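Local coordinates for protein alpha-acetolactate decarboxylase (Bacillus subtilis subsp. subtilis str. 168, PDB 5XNE) that converts (2S)-2-acetolactate into (R)-acetoin and carbon dioxide, the second step on the route from pyruvate to (R,R)-butane-2,3-diol, at residues Q3-S8 and P28-F33; G20-S25 and C73-F78. All blocks are in the same frame, centred on the assembly; numbering follows the deposited sequence.

Contact 1. Residues Q3-S8 and P28-F33; sequences QIYQVS and PKYGDF
A single water joins Gln3 to Tyr30: Gln3 NE2 donates a hydrogen bond to the water oxygen, 3.0 Å away, and the water in turn donates to Tyr30 O, at a distance so unusually short (2.5 Å from the water oxygen to Tyr30 O) that its exact length is doubtful. The Tyr30 carbonyl is linked to strand 3-7 through this water; no direct hydrogen bond crosses the contact. The packing itself is a face-to-face stack of the Tyr5 and Tyr30 rings, centroids 3.7 Å apart and planes at 8°. The overlap is slightly displaced: Tyr30 CD1 lies over the centre of the Tyr5 ring, while Tyr5 CZ lies over the centre of the Tyr30 ring. The closest carbons are Tyr5 CE1 and Tyr30 CE1, 3.4 Å apart. Both phenol oxygens are at the same end of the stack, Tyr5 OH and Tyr30 OH 3.6 Å apart with no hydrogen bond between them. At the other end Tyr30 CB makes an off-centre CH-pi contact with the Tyr5 ring. The side chains start from different backbones and need different first torsions to lay their rings face to face: Tyr5 CG is anti to the backbone N (chi1 -171°), Tyr30 CG anti to the carbonyl carbon (chi1 -60°). Lys29 CB sits above the rim of the opposite face of the Tyr30 ring. Replacing Tyr5 with a serine would probably leave one face of the Tyr30 ring without its flat partner and let that ring turn. Strand 3-7 runs between strands 73-76 (antiparallel) and 195-208 (parallel), with Tyr5 touching Asn206 and Arg208 of the latter; beyond helix 27-30, Asp32 and Phe33 form a classic beta bulge opposite Thr76 as strand 33-37 begins.

Contact 2. Residues G20-S25 and C73-F78; sequences GDFELS and CSFTFF
Short strand 22-23, paired antiparallel with strand 69-70, lays an apolar residue against strand 73-76, so that Phe22, Leu24, Cys73 and Phe75 build a buried cluster in the acetolactate decarboxylase fold. Phe22 and Phe75 are its centre. With CG anti to the backbone N (chi1 -179°), the Phe22 ring extends away from its own strand and meets Phe75, whose side chain comes from the opposite direction. The nearest atoms are Phe22 CE2 and Phe75 CE2, 3.6 Å apart. The ring centroids are 5.6 Å apart and the rings meet obliquely, planes at 31°. Beside this pair, Cys73 SG makes a sulfur-aromatic contact: it is 4.7 Å from the centroid of the Phe22 ring, 40° off the ring normal, and touches Phe22 CD2 at 4.0 Å. Leu24 adds a looser methyl contact, with Leu24 CD2 at 4.4 Å from Phe75 CZ. Ile27 of helix 27-30 touches both phenylalanine rings, and Val7 of strand 3-7 touches Phe22 and Cys73, which extends the cluster to the neighbouring elements. Backbone bonds of Phe22 with Ser70 and of Leu24 with Asp68 hold segment 20-25 in place. No hydrogen bond and no charge crosses the contact: cohesion here comes from exclusion of water and from dispersion among two rings, a sulfur and a methyl group, contacts that depend on close fit more than on exact direction.

Along the chain the segments alternate, 3-8, 20-25, 28-33, 73-78, so contact 1 and contact 2 interlock, with centres about 5 Å apart. Besides the pairing of strands 3-7 and 73-76, two probable hydrogen bonds join the contacts: Gln6 OE1 to Ser74 OG at 2.7 Å and Gln3 O to Thr76 OG1, also at 2.7 Å. Strand 22-23 leads into helix 27-30, whose Ile27 and Tyr30 touch Phe22. The aromatic groups merge as well, because Phe22 of contact 2 also leans on Tyr5 of contact 1. The Cys73 side chain is about 9 Å from the zinc ion held by His173, His175 and His186, so this packing lies outside the metal's first coordination shell.

Contact 1. Residues Q3-S8 and P28-F33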
loop_
_atom_site.group_PDB
_atom_site.type_symbol
_atom_site.label_atom_id
_atom_site.label_comp_id
_atom_site.label_asym_id
_atom_site.label_seq_id
_atom_site.Cartn_x
_atom_site.Cartn_y
_atom_site.Cartn_z
ATOM N N GLN B 3 -6.037 9.405 7.576
ATOM C CA GLN B 3 -5.513 8.138 7.095
ATOM C C GLN B 3 -6.487 6.993 7.278
ATOM O O GLN B 3 -7.334 7.005 8.180
ATOM C CB GLN B 3 -4.202 7.790 7.804
ATOM C CG GLN B 3 -4.372 7.443 9.278
ATOM C CD GLN B 3 -3.089 6.965 9.937
ATOM O OE1 GLN B 3 -1.991 7.166 9.416
ATOM N NE2 GLN B 3 -3.225 6.334 11.098
ATOM N N ILE B 4 -6.339 6.002 6.411
ATOM C CA ILE B 4 -6.839 4.657 6.674
ATOM C C ILE B 4 -5.732 3.921 7.425
ATOM O O ILE B 4 -4.580 3.905 6.974
ATOM C CB ILE B 4 -7.175 3.892 5.386
ATOM C CG1 ILE B 4 -8.107 4.709 4.479
ATOM C CG2 ILE B 4 -7.754 2.519 5.722
ATOM C CD1 ILE B 4 -9.480 4.974 5.082
ATOM N N TYR B 5 -6.060 3.340 8.572
ATOM C CA TYR B 5 -5.114 2.502 9.302
ATOM C C TYR B 5 -5.400 1.060 8.918
ATOM O O TYR B 5 -6.461 0.515 9.243
ATOM C CB TYR B 5 -5.230 2.685 10.820
ATOM C CG TYR B 5 -4.124 2.000 11.587
ATOM C CD1 TYR B 5 -2.866 2.576 11.660
ATOM C CD2 TYR B 5 -4.338 0.788 12.236
ATOM C CE1 TYR B 5 -1.833 1.975 12.353
ATOM C CE2 TYR B 5 -3.302 0.171 12.945
ATOM C CZ TYR B 5 -2.056 0.774 12.991
ATOM O OH TYR B 5 -1.004 0.197 13.675
ATOM N N GLN B 6 -4.460 0.461 8.197
ATOM C CA GLN B 6 -4.640 -0.858 7.595
ATOM C C GLN B 6 -3.822 -1.910 8.336
ATOM O O GLN B 6 -2.587 -1.840 8.366
ATOM C CB GLN B 6 -4.249 -0.812 6.117
ATOM C CG GLN B 6 -4.346 -2.129 5.392
ATOM C CD GLN B 6 -5.725 -2.719 5.462
ATOM O OE1 GLN B 6 -6.708 -2.053 5.139
ATOM N NE2 GLN B 6 -5.818 -3.979 5.883
ATOM N N VAL B 7 -4.513 -2.876 8.943
ATOM C CA VAL B 7 -3.854 -3.951 9.682
ATOM C C VAL B 7 -3.649 -5.148 8.747
ATOM O O VAL B 7 -4.609 -5.808 8.336
ATOM C CB VAL B 7 -4.682 -4.354 10.922
ATOM C CG1 VAL B 7 -4.118 -5.618 11.569
ATOM C CG2 VAL B 7 -4.708 -3.211 11.932
ATOM N N SER B 8 -2.381 -5.371 8.381
ATOM C CA SER B 8 -1.930 -6.472 7.516
ATOM C C SER B 8 -2.554 -6.452 6.114
ATOM O O SER B 8 -3.112 -5.427 5.686
ATOM C CB SER B 8 -2.200 -7.828 8.188
ATOM O OG SER B 8 -1.423 -8.859 7.581
ATOM N N PRO B 28 -9.344 2.414 19.614
ATOM C CA PRO B 28 -9.545 3.862 19.771
ATOM C C PRO B 28 -8.331 4.736 19.447
ATOM O O PRO B 28 -8.500 5.944 19.271
ATOM C CB PRO B 28 -9.910 4.006 21.256
ATOM C CG PRO B 28 -10.440 2.693 21.651
ATOM C CD PRO B 28 -9.649 1.689 20.862
ATOM N N LYS B 29 -7.135 4.157 19.363
ATOM C CA LYS B 29 -5.961 4.911 18.948
ATOM C C LYS B 29 -5.954 5.215 17.451
ATOM O O LYS B 29 -5.250 6.123 17.008
ATOM C CB LYS B 29 -4.668 4.152 19.293
ATOM C CG LYS B 29 -4.527 3.764 20.758
ATOM C CD LYS B 29 -3.183 3.056 20.996
ATOM C CE LYS B 29 -2.933 2.811 22.483
ATOM N NZ LYS B 29 -4.007 1.990 23.126
ATOM N N TYR B 30 -6.705 4.432 16.673
ATOM C CA TYR B 30 -6.566 4.459 15.215
ATOM C C TYR B 30 -7.843 4.774 14.460
ATOM O O TYR B 30 -7.798 5.067 13.266
ATOM C CB TYR B 30 -6.018 3.116 14.714
ATOM C CG TYR B 30 -4.669 2.801 15.284
ATOM C CD1 TYR B 30 -3.564 3.584 14.955
ATOM C CD2 TYR B 30 -4.497 1.733 16.154
ATOM C CE1 TYR B 30 -2.314 3.308 15.478
ATOM C CE2 TYR B 30 -3.258 1.443 16.679
ATOM C CZ TYR B 30 -2.171 2.234 16.341
ATOM O OH TYR B 30 -0.931 1.946 16.864
ATOM N N GLY B 31 -8.988 4.704 15.132
ATOM C CA GLY B 31 -10.209 5.075 14.460
ATOM C C GLY B 31 -11.449 4.876 15.294
ATOM O O GLY B 31 -11.406 4.276 16.371
ATOM N N ASP B 32 -12.555 5.388 14.773
ATOM C CA ASP B 32 -13.864 5.144 15.366
ATOM C C ASP B 32 -14.800 4.449 14.384
ATOM O O ASP B 32 -15.999 4.356 14.615
ATOM C CB ASP B 32 -14.493 6.457 15.837
ATOM C CG ASP B 32 -14.524 7.524 14.754
ATOM O OD1 ASP B 32 -14.619 7.204 13.548
ATOM O OD2 ASP B 32 -14.456 8.723 15.128
ATOM N N PHE B 33 -14.225 3.940 13.295
ATOM C CA PHE B 33 -14.970 3.400 12.168
ATOM C C PHE B 33 -14.104 2.318 11.532
ATOM O O PHE B 33 -12.917 2.526 11.367
ATOM C CB PHE B 33 -15.255 4.531 11.179
ATOM C CG PHE B 33 -16.002 4.133 9.938
ATOM C CD1 PHE B 33 -15.350 3.494 8.876
ATOM C CD2 PHE B 33 -17.335 4.486 9.788
ATOM C CE1 PHE B 33 -16.026 3.175 7.721
ATOM C CE2 PHE B 33 -18.018 4.183 8.625
ATOM C CZ PHE B 33 -17.351 3.543 7.574
HETATM O O HOH W 1 -6.022 6.506 12.158
#

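Contact 2. Residues G20-S25 and C73-F78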
loop_
_atom_site.group_PDB
_atom_site.type_symbol
_atom_site.label_atom_id
_atom_site.label_comp_id
_atom_site.label_asym_id
_atom_site.label_seq_id
_atom_site.Cartn_x
_atom_site.Cartn_y
_atom_site.Cartn_z
ATOM N N GLY B 20 -3.537 -12.903 13.831
ATOM C CA GLY B 20 -2.681 -11.731 13.886
ATOM C C GLY B 20 -2.340 -11.341 15.314
ATOM O O GLY B 20 -2.700 -12.043 16.259
ATOM N N ASP B 21 -1.641 -10.220 15.474
ATOM C CA ASP B 21 -1.316 -9.738 16.810
ATOM C C ASP B 21 -1.943 -8.381 17.128
ATOM O O ASP B 21 -1.681 -7.813 18.191
ATOM C CB ASP B 21 0.208 -9.679 17.000
ATOM C CG ASP B 21 0.888 -8.701 16.063
ATOM O OD1 ASP B 21 0.245 -8.214 15.108
ATOM O OD2 ASP B 21 2.096 -8.427 16.269
ATOM N N PHE B 22 -2.775 -7.860 16.230
ATOM C CA PHE B 22 -3.455 -6.602 16.527
ATOM C C PHE B 22 -4.539 -6.786 17.578
ATOM O O PHE B 22 -5.470 -7.577 17.406
ATOM C CB PHE B 22 -4.069 -5.980 15.276
ATOM C CG PHE B 22 -4.770 -4.667 15.550
ATOM C CD1 PHE B 22 -4.049 -3.487 15.631
ATOM C CD2 PHE B 22 -6.144 -4.620 15.720
ATOM C CE1 PHE B 22 -4.699 -2.277 15.884
ATOM C CE2 PHE B 22 -6.798 -3.416 15.972
ATOM C CZ PHE B 22 -6.074 -2.255 16.057
ATOM N N GLU B 23 -4.413 -6.036 18.663
ATOM C CA GLU B 23 -5.339 -6.141 19.783
ATOM C C GLU B 23 -6.398 -5.057 19.709
ATOM O O GLU B 23 -6.058 -3.866 19.642
ATOM C CB GLU B 23 -4.574 -6.034 21.094
ATOM C CG GLU B 23 -5.403 -6.345 22.317
ATOM C CD GLU B 23 -4.648 -7.223 23.285
ATOM O OE1 GLU B 23 -3.479 -7.577 22.984
ATOM O OE2 GLU B 23 -5.206 -7.557 24.354
ATOM N N LEU B 24 -7.667 -5.458 19.715
ATOM C CA LEU B 24 -8.758 -4.506 19.493
ATOM C C LEU B 24 -8.882 -3.503 20.650
ATOM O O LEU B 24 -9.576 -2.494 20.531
ATOM C CB LEU B 24 -10.095 -5.240 19.240
ATOM C CG LEU B 24 -10.147 -6.051 17.916
ATOM C CD1 LEU B 24 -11.544 -6.400 17.347
ATOM C CD2 LEU B 24 -9.394 -5.352 16.844
ATOM N N SER B 25 -8.172 -3.737 21.750
ATOM C CA SER B 25 -8.092 -2.703 22.775
ATOM C C SER B 25 -7.490 -1.415 22.205
ATOM O O SER B 25 -7.692 -0.332 22.749
ATOM C CB SER B 25 -7.259 -3.184 23.963
ATOM O OG SER B 25 -5.891 -3.237 23.605
ATOM N N CYS B 73 -7.877 -5.958 9.309
ATOM C CA CYS B 73 -8.949 -5.000 9.543
ATOM C C CYS B 73 -8.479 -3.625 9.073
ATOM O O CYS B 73 -7.286 -3.427 8.773
ATOM C CB CYS B 73 -9.376 -4.987 11.031
ATOM S SG CYS B 73 -8.048 -4.990 12.262
ATOM N N SER B 74 -9.429 -2.688 8.980
ATOM C CA SER B 74 -9.169 -1.350 8.457
ATOM C C SER B 74 -9.934 -0.352 9.332
ATOM O O SER B 74 -11.111 -0.583 9.610
ATOM C CB SER B 74 -9.634 -1.220 6.995
ATOM O OG SER B 74 -9.171 -2.276 6.163
ATOM N N PHE B 75 -9.285 0.745 9.719
ATOM C CA PHE B 75 -9.910 1.753 10.598
ATOM C C PHE B 75 -9.689 3.163 10.103
ATOM O O PHE B 75 -8.717 3.443 9.405
ATOM C CB PHE B 75 -9.355 1.660 12.016
ATOM C CG PHE B 75 -9.502 0.314 12.622
ATOM C CD1 PHE B 75 -10.721 -0.099 13.137
ATOM C CD2 PHE B 75 -8.415 -0.546 12.679
ATOM C CE1 PHE B 75 -10.867 -1.365 13.688
ATOM C CE2 PHE B 75 -8.554 -1.814 13.229
ATOM C CZ PHE B 75 -9.775 -2.218 13.740
ATOM N N THR B 76 -10.583 4.066 10.500
ATOM C CA THR B 76 -10.321 5.478 10.295
ATOM C C THR B 76 -11.112 6.272 11.307
ATOM O O THR B 76 -12.034 5.738 11.942
ATOM C CB THR B 76 -10.685 5.927 8.872
ATOM O OG1 THR B 76 -10.037 7.170 8.586
ATOM C CG2 THR B 76 -12.187 6.094 8.725
ATOM N N PHE B 77 -10.746 7.538 11.458
ATOM C CA PHE B 77 -11.583 8.464 12.203
ATOM C C PHE B 77 -12.483 9.134 11.179
ATOM O O PHE B 77 -12.029 9.949 10.361
ATOM C CB PHE B 77 -10.743 9.481 12.984
ATOM C CG PHE B 77 -10.088 8.902 14.199
ATOM C CD1 PHE B 77 -10.847 8.572 15.321
ATOM C CD2 PHE B 77 -8.724 8.649 14.213
ATOM C CE1 PHE B 77 -10.247 8.019 16.445
ATOM C CE2 PHE B 77 -8.115 8.097 15.333
ATOM C CZ PHE B 77 -8.869 7.779 16.444
ATOM N N PHE B 78 -13.751 8.745 11.208
ATOM C CA PHE B 78 -14.706 9.138 10.192
ATOM C C PHE B 78 -15.071 10.607 10.346
ATOM O O PHE B 78 -15.360 11.067 11.451
ATOM C CB PHE B 78 -15.949 8.262 10.274
ATOM C CG PHE B 78 -16.863 8.386 9.090
ATOM C CD1 PHE B 78 -17.772 9.435 8.992
ATOM C CD2 PHE B 78 -16.833 7.437 8.076
ATOM C CE1 PHE B 78 -18.611 9.543 7.896
ATOM C CE2 PHE B 78 -17.668 7.532 6.983
ATOM C CZ PHE B 78 -18.571 8.586 6.890
#